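Local coordinates for putative 2,5-diketo-D-gluconic acid reductase B (Sinorhizobium meliloti, PDB 3UP8), which probably reduces methylglyoxal to hydroxyacetone with NADPH, as an aldo/keto reductase related to the 2,5-diketo-D-gluconate reductases, at residues A[124-130]-A[154-160]; A[140-144]-A[171-176]; A[177-183]-A[201-207]. All coordinates share one frame; numbering follows the deposited sequence.

Contact 1: residues A[124-130]-A[154-160]; sequences LLLLHWP and HIGISNF. With ACT (acetate ion), chain C.
L124 lays CD1 beside the backbone of H154 and I155. Next along the strand, L125 O accepts a hydrogen bond from G156 N (2.9 Å). L126, on the same face as L124, has CG anti to its carbonyl carbon (chi1 -46°), and its CD2 presses tightly on G156, 3.5 Å from G156 CA. L127 N binds G156 O, continuing the parallel ladder, while L127 CD1 reaches CZ of F160 at 3.9 Å. These are neighbouring strands of the TIM barrel of aldo/keto reductases, joined by a beta-alpha-beta crossover through helix 136-148, and the chain beyond L127 enters the active-site end. H128, a predicted substrate-binding residue beside Y70 and K95, donates from NE2 to OXT of an acetate ion (2.7 Å), probably from the crystallisation liquor; the ion is also hydrogen-bonded to Y70 OH. H128 O accepts ND2 of N159 at 2.8 Å, nearly along the C=O axis. That amide lies flat on the W129 ring, planes 13° apart and ND2 over the ring centre, while its OD1 bonds to Y206. P130 then sets CB over one face of the F160 ring as a CH-pi contact, 4.0 Å from the centroid; I157 CB covers the opposite face.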
loop_
_atom_site.group_PDB
_atom_site.type_symbol
_atom_site.label_atom_id
_atom_site.label_comp_id
_atom_site.label_asym_id
_atom_site.label_seq_id
_atom_site.Cartn_x
_atom_site.Cartn_y
_atom_site.Cartn_z
ATOM N N LEU A 124 -0.394 5.083 -9.813
ATOM C CA LEU A 124 0.545 4.008 -9.508
ATOM C C LEU A 124 0.008 2.665 -9.982
ATOM O O LEU A 124 -1.160 2.329 -9.724
ATOM C CB LEU A 124 0.808 3.939 -7.991
ATOM C CG LEU A 124 1.868 2.966 -7.450
ATOM C CD1 LEU A 124 3.250 3.118 -8.158
ATOM C CD2 LEU A 124 2.017 3.093 -5.888
ATOM N N LEU A 125 0.853 1.908 -10.683
ATOM C CA LEU A 125 0.489 0.567 -11.127
ATOM C C LEU A 125 1.542 -0.410 -10.643
ATOM O O LEU A 125 2.737 -0.207 -10.880
ATOM C CB LEU A 125 0.360 0.491 -12.653
ATOM C CG LEU A 125 -0.108 -0.843 -13.249
ATOM C CD1 LEU A 125 -1.567 -1.113 -12.871
ATOM C CD2 LEU A 125 0.056 -0.893 -14.774
ATOM N N LEU A 126 1.091 -1.454 -9.954
ATOM C CA LEU A 126 2.001 -2.451 -9.394
ATOM C C LEU A 126 1.804 -3.803 -10.054
ATOM O O LEU A 126 0.712 -4.156 -10.502
ATOM C CB LEU A 126 1.777 -2.597 -7.881
ATOM C CG LEU A 126 1.661 -1.346 -7.005
ATOM C CD1 LEU A 126 1.437 -1.757 -5.550
ATOM C CD2 LEU A 126 2.903 -0.462 -7.110
ATOM N N LEU A 127 2.887 -4.557 -10.110
ATOM C CA LEU A 127 2.812 -5.986 -10.313
ATOM C C LEU A 127 2.415 -6.558 -8.959
ATOM O O LEU A 127 3.111 -6.346 -7.947
ATOM C CB LEU A 127 4.175 -6.546 -10.775
ATOM C CG LEU A 127 4.788 -5.859 -12.004
ATOM C CD1 LEU A 127 6.228 -6.327 -12.268
ATOM C CD2 LEU A 127 3.905 -6.055 -13.264
ATOM N N HIS A 128 1.305 -7.291 -8.946
ATOM C CA HIS A 128 0.691 -7.716 -7.682
ATOM C C HIS A 128 1.511 -8.762 -6.921
ATOM O O HIS A 128 1.647 -8.680 -5.703
ATOM C CB HIS A 128 -0.746 -8.216 -7.932
ATOM C CG HIS A 128 -1.647 -8.088 -6.745
ATOM N ND1 HIS A 128 -3.014 -7.947 -6.863
ATOM C CD2 HIS A 128 -1.380 -8.068 -5.415
ATOM C CE1 HIS A 128 -3.551 -7.856 -5.659
ATOM N NE2 HIS A 128 -2.583 -7.919 -4.763
ATOM N N TRP A 129 2.070 -9.728 -7.651
ATOM C CA TRP A 129 2.861 -10.802 -7.073
ATOM C C TRP A 129 4.016 -11.116 -8.013
ATOM O O TRP A 129 3.866 -10.962 -9.222
ATOM C CB TRP A 129 2.009 -12.060 -6.856
ATOM C CG TRP A 129 1.051 -11.916 -5.711
ATOM C CD1 TRP A 129 -0.224 -11.456 -5.771
ATOM C CD2 TRP A 129 1.315 -12.200 -4.333
ATOM N NE1 TRP A 129 -0.782 -11.439 -4.513
ATOM C CE2 TRP A 129 0.150 -11.883 -3.613
ATOM C CE3 TRP A 129 2.430 -12.693 -3.638
ATOM C CZ2 TRP A 129 0.059 -12.044 -2.231
ATOM C CZ3 TRP A 129 2.336 -12.856 -2.256
ATOM C CH2 TRP A 129 1.161 -12.515 -1.572
ATOM N N PRO A 130 5.166 -11.569 -7.468
ATOM C CA PRO A 130 6.343 -11.917 -8.296
ATOM C C PRO A 130 6.260 -13.265 -9.018
ATOM O O PRO A 130 6.849 -13.414 -10.100
ATOM C CB PRO A 130 7.486 -11.953 -7.281
ATOM C CG PRO A 130 6.820 -12.363 -6.009
ATOM C CD PRO A 130 5.475 -11.653 -6.028
ATOM N N HIS A 154 3.330 6.453 -12.234
ATOM C CA HIS A 154 4.441 5.815 -11.541
ATOM C C HIS A 154 4.220 4.314 -11.541
ATOM O O HIS A 154 3.082 3.847 -11.620
ATOM C CB HIS A 154 4.508 6.343 -10.113
ATOM C CG HIS A 154 4.568 7.828 -10.046
ATOM N ND1 HIS A 154 5.722 8.536 -10.300
ATOM C CD2 HIS A 154 3.611 8.744 -9.770
ATOM C CE1 HIS A 154 5.469 9.827 -10.194
ATOM N NE2 HIS A 154 4.196 9.979 -9.876
ATOM N N ILE A 155 5.310 3.556 -11.504
ATOM C CA ILE A 155 5.216 2.098 -11.529
ATOM C C ILE A 155 5.850 1.488 -10.265
ATOM O O ILE A 155 6.745 2.080 -9.665
ATOM C CB ILE A 155 5.852 1.498 -12.817
ATOM C CG1 ILE A 155 7.327 1.930 -12.988
ATOM C CG2 ILE A 155 5.030 1.880 -14.057
ATOM C CD1 ILE A 155 8.082 1.071 -14.013
ATOM N N GLY A 156 5.381 0.312 -9.871
ATOM C CA GLY A 156 5.959 -0.378 -8.733
ATOM C C GLY A 156 5.693 -1.860 -8.686
ATOM O O GLY A 156 5.202 -2.462 -9.665
ATOM N N ILE A 157 6.019 -2.445 -7.532
ATOM C CA ILE A 157 5.939 -3.884 -7.326
ATOM C C ILE A 157 5.252 -4.226 -6.018
ATOM O O ILE A 157 5.036 -3.363 -5.174
ATOM C CB ILE A 157 7.347 -4.529 -7.384
ATOM C CG1 ILE A 157 8.264 -3.874 -6.328
ATOM C CG2 ILE A 157 7.901 -4.409 -8.820
ATOM C CD1 ILE A 157 9.725 -4.293 -6.371
ATOM N N SER A 158 4.899 -5.493 -5.847
ATOM C CA SER A 158 4.217 -5.911 -4.638
ATOM C C SER A 158 4.618 -7.330 -4.325
ATOM O O SER A 158 4.610 -8.196 -5.212
ATOM C CB SER A 158 2.688 -5.757 -4.787
ATOM O OG SER A 158 2.000 -5.971 -3.550
ATOM N N ASN A 159 4.983 -7.553 -3.060
ATOM C CA ASN A 159 5.347 -8.859 -2.527
ATOM C C ASN A 159 6.631 -9.413 -3.127
ATOM O O ASN A 159 6.816 -10.634 -3.189
ATOM C CB ASN A 159 4.195 -9.850 -2.704
ATOM C CG ASN A 159 2.906 -9.345 -2.090
ATOM O OD1 ASN A 159 2.819 -9.184 -0.875
ATOM N ND2 ASN A 159 1.905 -9.068 -2.928
ATOM N N PHE A 160 7.504 -8.516 -3.572
ATOM C CA PHE A 160 8.794 -8.917 -4.111
ATOM C C PHE A 160 9.786 -9.056 -2.951
ATOM O O PHE A 160 9.780 -8.242 -2.015
ATOM C CB PHE A 160 9.313 -7.854 -5.084
ATOM C CG PHE A 160 8.718 -7.930 -6.471
ATOM C CD1 PHE A 160 9.518 -7.697 -7.596
ATOM C CD2 PHE A 160 7.371 -8.221 -6.663
ATOM C CE1 PHE A 160 8.973 -7.756 -8.888
ATOM C CE2 PHE A 160 6.823 -8.294 -7.948
ATOM C CZ PHE A 160 7.617 -8.060 -9.062
HETATM C C ACT C . -3.204 -7.987 -1.250
HETATM O O ACT C . -3.297 -6.753 -1.072
HETATM O OXT ACT C . -3.689 -8.409 -2.307
HETATM C CH3 ACT C . -2.554 -8.917 -0.273
#

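Contact 2: residues A[140-144]-A[171-176]; sequences IGALN and LSDAPI
N144 faces the turn at 172-174 with its carboxamide, and both ends of that group are used. On the acceptor side, OD1 takes the backbone N-H of A174 at 2.9 Å; the donor lies in the carbonyl plane, on a lone pair. On the donor side, ND2 gives one hydrogen to OG of S172 (3.0 Å, 170° at the hydrogen) and the other to I140 O one helical turn back, both partners lying close to the amide plane. Three bonds thus fix the rotation of the amide. I140 O also receives the helical bond from N144 N, and the two donors reach it from opposite faces of its plane. The S172 hydroxyl donates a hydrogen bond to A174 O at 2.7 Å while accepting from N144 ND2.

Apolar contacts lie beside this network. I140 CG2 packs on S172 CB at 3.5 Å and more loosely on L171 CB, and its CD1 just meets CD1 of I176 at 4.5 Å. I155 of strand 152-158 lies beneath, touched by N144, S172 and A174. The arrangement belongs to the outer layer of a TIM barrel, where helix 136-148 holds the turn leading from helix 162-171 into strand 176-182.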
loop_
_atom_site.group_PDB
_atom_site.type_symbol
_atom_site.label_atom_id
_atom_site.label_comp_id
_atom_site.label_asym_id
_atom_site.label_seq_id
_atom_site.Cartn_x
_atom_site.Cartn_y
_atom_site.Cartn_z
ATOM N N ILE A 140 8.072 -6.036 -16.622
ATOM C CA ILE A 140 8.651 -4.724 -16.360
ATOM C C ILE A 140 8.562 -3.894 -17.637
ATOM O O ILE A 140 8.272 -2.690 -17.578
ATOM C CB ILE A 140 10.131 -4.840 -15.866
ATOM C CG1 ILE A 140 10.223 -5.515 -14.482
ATOM C CG2 ILE A 140 10.820 -3.494 -15.870
ATOM C CD1 ILE A 140 9.611 -4.733 -13.305
ATOM N N GLY A 141 8.797 -4.539 -18.786
ATOM C CA GLY A 141 8.644 -3.862 -20.082
ATOM C C GLY A 141 7.237 -3.295 -20.284
ATOM O O GLY A 141 7.067 -2.166 -20.770
ATOM N N ALA A 142 6.234 -4.101 -19.944
ATOM C CA ALA A 142 4.835 -3.677 -20.064
ATOM C C ALA A 142 4.508 -2.543 -19.089
ATOM O O ALA A 142 3.803 -1.616 -19.470
ATOM C CB ALA A 142 3.911 -4.830 -19.865
ATOM N N LEU A 143 5.039 -2.594 -17.858
ATOM C CA LEU A 143 4.887 -1.463 -16.924
ATOM C C LEU A 143 5.409 -0.172 -17.529
ATOM O O LEU A 143 4.733 0.865 -17.491
ATOM C CB LEU A 143 5.627 -1.698 -15.597
ATOM C CG LEU A 143 4.972 -2.485 -14.468
ATOM C CD1 LEU A 143 6.020 -2.643 -13.342
ATOM C CD2 LEU A 143 3.687 -1.808 -13.951
ATOM N N ASN A 144 6.618 -0.225 -18.097
ATOM C CA ASN A 144 7.185 0.962 -18.722
ATOM C C ASN A 144 6.382 1.433 -19.940
ATOM O O ASN A 144 6.266 2.623 -20.183
ATOM C CB ASN A 144 8.645 0.708 -19.125
ATOM C CG ASN A 144 9.588 0.878 -17.955
ATOM O OD1 ASN A 144 10.090 1.969 -17.713
ATOM N ND2 ASN A 144 9.778 -0.181 -17.191
ATOM N N LEU A 171 16.119 -3.820 -14.289
ATOM C CA LEU A 171 15.493 -4.012 -15.608
ATOM C C LEU A 171 14.611 -2.845 -16.071
ATOM O O LEU A 171 14.279 -2.754 -17.255
ATOM C CB LEU A 171 14.667 -5.300 -15.620
ATOM C CG LEU A 171 15.444 -6.605 -15.461
ATOM C CD1 LEU A 171 14.491 -7.772 -15.264
ATOM C CD2 LEU A 171 16.381 -6.839 -16.668
ATOM N N SER A 172 14.248 -1.954 -15.153
ATOM C CA SER A 172 13.238 -0.916 -15.455
ATOM C C SER A 172 13.861 0.403 -15.820
ATOM O O SER A 172 14.632 0.956 -15.042
ATOM C CB SER A 172 12.288 -0.717 -14.268
ATOM O OG SER A 172 11.260 0.204 -14.594
ATOM N N ASP A 173 13.495 0.915 -16.997
ATOM C CA ASP A 173 13.947 2.227 -17.444
ATOM C C ASP A 173 13.465 3.303 -16.460
ATOM O O ASP A 173 14.260 4.154 -16.021
ATOM C CB ASP A 173 13.459 2.502 -18.873
ATOM C CG ASP A 173 13.988 3.813 -19.433
ATOM O OD1 ASP A 173 15.179 4.116 -19.240
ATOM O OD2 ASP A 173 13.207 4.547 -20.076
ATOM N N ALA A 174 12.172 3.245 -16.107
ATOM C CA ALA A 174 11.594 4.137 -15.095
ATOM C C ALA A 174 11.940 3.665 -13.673
ATOM O O ALA A 174 12.082 2.460 -13.445
ATOM C CB ALA A 174 10.065 4.207 -15.263
ATOM N N PRO A 175 12.049 4.610 -12.709
ATOM C CA PRO A 175 12.261 4.191 -11.335
ATOM C C PRO A 175 11.096 3.353 -10.823
ATOM O O PRO A 175 9.949 3.488 -11.306
ATOM C CB PRO A 175 12.355 5.506 -10.547
ATOM C CG PRO A 175 12.543 6.583 -11.558
ATOM C CD PRO A 175 11.936 6.072 -12.837
ATOM N N ILE A 176 11.405 2.470 -9.883
ATOM C CA ILE A 176 10.394 1.663 -9.210
ATOM C C ILE A 176 10.044 2.436 -7.944
ATOM O O ILE A 176 10.907 2.682 -7.114
ATOM C CB ILE A 176 10.932 0.280 -8.832
ATOM C CG1 ILE A 176 11.345 -0.509 -10.086
ATOM C CG2 ILE A 176 9.915 -0.490 -7.961
ATOM C CD1 ILE A 176 10.180 -0.912 -10.997
#

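Contact 3: residues A[177-183]-A[201-207]; sequences ATNQVEY and MSLTSYY
The ring of Y206 lies flat over the backbone of the neighbouring strand, with E182 N 3.3 Å above its plane and toward the rim. It gets there because its CG stands between the backbone N and the carbonyl carbon (chi1 66°), folding the ring across the V181-E182 peptide. That torsion also brings Y206 CE1 within 3.7 Å of E182 CB, while Q180 CG meets the ring at its edge.

Further back on this face, T178 and T204 cross at about a right angle and join hydroxyls, OG1 to OG1, at 2.9 Å. T178 OG1 also meets OG of S202 at 2.8 Å, giving a row of three linked hydroxyls in the buried face, continued by S29 beyond S202. Q180, on the inner face with T178 and T204, lies beside Y70, the predicted proton donor, and K95, predicted to lower its pKa.

On the other face, V181 and L203 are likewise crossed, V181 CG2 lying 3.6 Å from L203 CG. L203 CD2 goes on to touch CD2 of Y183. At the end of the ladder S205, with OG swung away from its own N (chi1 162°), donates to Y183 O at 2.8 Å. Backbone bonds join the parallel strands through the whole ladder, from the S202 N bond to A177 O at one end to the Y183 N bond to Y206 O at the other.

In the TIM barrel this is a beta-alpha-beta unit: helix 190-199 packs on L203 and Y183 from outside, strand 152-158 flanks segment 177-183, and strand 245-249 flanks segment 201-207.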
loop_
_atom_site.group_PDB
_atom_site.type_symbol
_atom_site.label_atom_id
_atom_site.label_comp_id
_atom_site.label_asym_id
_atom_site.label_seq_id
_atom_site.Cartn_x
_atom_site.Cartn_y
_atom_site.Cartn_z
ATOM N N ALA A 177 8.781 2.839 -7.822
ATOM C CA ALA A 177 8.369 3.740 -6.758
ATOM C C ALA A 177 8.307 3.091 -5.373
ATOM O O ALA A 177 8.719 3.699 -4.377
ATOM C CB ALA A 177 6.996 4.366 -7.118
ATOM N N THR A 178 7.762 1.873 -5.302
ATOM C CA THR A 178 7.427 1.243 -4.034
ATOM C C THR A 178 7.374 -0.265 -4.200
ATOM O O THR A 178 7.199 -0.777 -5.310
ATOM C CB THR A 178 6.047 1.772 -3.461
ATOM O OG1 THR A 178 5.948 1.495 -2.055
ATOM C CG2 THR A 178 4.852 1.121 -4.169
ATOM N N ASN A 179 7.554 -0.964 -3.086
ATOM C CA ASN A 179 7.218 -2.381 -2.969
ATOM C C ASN A 179 6.143 -2.509 -1.879
ATOM O O ASN A 179 6.383 -2.199 -0.700
ATOM C CB ASN A 179 8.465 -3.221 -2.631
ATOM C CG ASN A 179 8.185 -4.727 -2.625
ATOM O OD1 ASN A 179 7.190 -5.197 -3.183
ATOM N ND2 ASN A 179 9.059 -5.483 -1.979
ATOM N N GLN A 180 4.958 -2.934 -2.291
ATOM C CA GLN A 180 3.858 -3.097 -1.381
ATOM C C GLN A 180 3.895 -4.510 -0.822
ATOM O O GLN A 180 3.825 -5.496 -1.564
ATOM C CB GLN A 180 2.508 -2.802 -2.055
ATOM C CG GLN A 180 1.341 -2.979 -1.084
ATOM C CD GLN A 180 -0.002 -2.530 -1.635
ATOM O OE1 GLN A 180 -0.117 -1.478 -2.285
ATOM N NE2 GLN A 180 -1.040 -3.313 -1.346
ATOM N N VAL A 181 4.042 -4.586 0.497
ATOM C CA VAL A 181 4.211 -5.848 1.206
ATOM C C VAL A 181 3.421 -5.851 2.517
ATOM O O VAL A 181 3.064 -4.795 3.044
ATOM C CB VAL A 181 5.694 -6.115 1.552
ATOM C CG1 VAL A 181 6.549 -6.259 0.271
ATOM C CG2 VAL A 181 6.261 -5.024 2.478
ATOM N N GLU A 182 3.138 -7.055 3.013
ATOM C CA GLU A 182 2.566 -7.240 4.352
ATOM C C GLU A 182 3.555 -6.692 5.370
ATOM O O GLU A 182 4.719 -7.047 5.343
ATOM C CB GLU A 182 2.356 -8.728 4.619
ATOM C CG GLU A 182 1.746 -9.019 5.961
ATOM C CD GLU A 182 1.493 -10.491 6.181
ATOM O OE1 GLU A 182 1.409 -11.246 5.195
ATOM O OE2 GLU A 182 1.373 -10.883 7.357
ATOM N N TYR A 183 3.099 -5.807 6.249
ATOM C CA TYR A 183 3.989 -5.247 7.267
ATOM C C TYR A 183 3.156 -4.804 8.469
ATOM O O TYR A 183 2.226 -4.009 8.340
ATOM C CB TYR A 183 4.810 -4.086 6.690
ATOM C CG TYR A 183 5.971 -3.620 7.552
ATOM C CD1 TYR A 183 6.598 -4.477 8.459
ATOM C CD2 TYR A 183 6.447 -2.306 7.446
ATOM C CE1 TYR A 183 7.676 -4.031 9.254
ATOM C CE2 TYR A 183 7.522 -1.855 8.222
ATOM C CZ TYR A 183 8.126 -2.720 9.112
ATOM O OH TYR A 183 9.175 -2.237 9.868
HETATM N N MSE A 201 13.329 3.255 -3.228
HETATM C CA MSE A 201 11.891 3.036 -3.222
HETATM C C MSE A 201 11.340 3.076 -1.797
HETATM O O MSE A 201 12.096 2.965 -0.843
HETATM C CB MSE A 201 11.519 1.746 -3.938
HETATM C CG MSE A 201 11.955 0.473 -3.267
HETATM SE SE MSE A 201 11.618 -1.083 -4.436
HETATM C CE MSE A 201 13.006 -0.808 -5.738
ATOM N N SER A 202 10.034 3.273 -1.674
ATOM C CA SER A 202 9.348 3.135 -0.400
ATOM C C SER A 202 8.841 1.710 -0.193
ATOM O O SER A 202 8.932 0.846 -1.071
ATOM C CB SER A 202 8.174 4.113 -0.314
ATOM O OG SER A 202 7.259 3.860 -1.376
ATOM N N LEU A 203 8.334 1.475 1.007
ATOM C CA LEU A 203 7.601 0.285 1.316
ATOM C C LEU A 203 6.157 0.688 1.614
ATOM O O LEU A 203 5.898 1.585 2.439
ATOM C CB LEU A 203 8.242 -0.383 2.526
ATOM C CG LEU A 203 7.742 -1.744 2.968
ATOM C CD1 LEU A 203 8.829 -2.421 3.806
ATOM C CD2 LEU A 203 6.438 -1.612 3.752
ATOM N N THR A 204 5.216 0.050 0.931
ATOM C CA THR A 204 3.829 0.236 1.282
ATOM C C THR A 204 3.314 -0.961 2.083
ATOM O O THR A 204 3.361 -2.089 1.613
ATOM C CB THR A 204 2.953 0.484 0.061
ATOM O OG1 THR A 204 3.423 1.654 -0.614
ATOM C CG2 THR A 204 1.489 0.710 0.499
ATOM N N SER A 205 2.812 -0.683 3.283
ATOM C CA SER A 205 2.327 -1.717 4.202
ATOM C C SER A 205 0.857 -2.068 3.992
ATOM O O SER A 205 0.012 -1.171 3.901
ATOM C CB SER A 205 2.509 -1.234 5.648
ATOM O OG SER A 205 1.691 -1.992 6.528
ATOM N N TYR A 206 0.563 -3.368 3.928
ATOM C CA TYR A 206 -0.803 -3.859 4.126
ATOM C C TYR A 206 -0.861 -4.805 5.335
ATOM O O TYR A 206 0.177 -5.309 5.794
ATOM C CB TYR A 206 -1.424 -4.489 2.859
ATOM C CG TYR A 206 -0.791 -5.780 2.350
ATOM C CD1 TYR A 206 -1.108 -7.010 2.925
ATOM C CD2 TYR A 206 0.090 -5.767 1.266
ATOM C CE1 TYR A 206 -0.545 -8.200 2.451
ATOM C CE2 TYR A 206 0.659 -6.954 0.782
ATOM C CZ TYR A 206 0.329 -8.163 1.381
ATOM O OH TYR A 206 0.865 -9.345 0.923
ATOM N N TYR A 207 -2.079 -5.019 5.837
ATOM C CA TYR A 207 -2.359 -5.866 7.019
ATOM C C TYR A 207 -1.740 -5.318 8.308
ATOM O O TYR A 207 -1.273 -6.081 9.155
ATOM C CB TYR A 207 -1.914 -7.326 6.810
ATOM C CG TYR A 207 -3.058 -8.292 6.586
ATOM C CD1 TYR A 207 -3.017 -9.209 5.540
ATOM C CD2 TYR A 207 -4.176 -8.300 7.431
ATOM C CE1 TYR A 207 -4.066 -10.103 5.328
ATOM C CE2 TYR A 207 -5.232 -9.187 7.226
ATOM C CZ TYR A 207 -5.164 -10.088 6.161
ATOM O OH TYR A 207 -6.194 -10.961 5.918
#

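In the fold
The three contacts follow one arc of the eight-stranded parallel barrel. Contacts 1 and 3 pair strands 122-127 with 152-158 and 176-182 with 202-206; their centres are about 9 Å apart, and strands 152-158 and 176-182 are neighbours in the sheet. N159 and Y206 bond between them, as do S158 and Q180, tying the two strand pairs to each other. Contact 2 sits outside the barrel, its centre about 11 Å from contact 1 and 18 Å from contact 3. Its segments alternate along the chain with those of contact 1, whereas contact 3 opens after both have closed. Contacts 1 and 3 carry the predicted substrate-binding H128 and, near Y70, Q180, while contact 2 belongs to the outer layer of helices and loops.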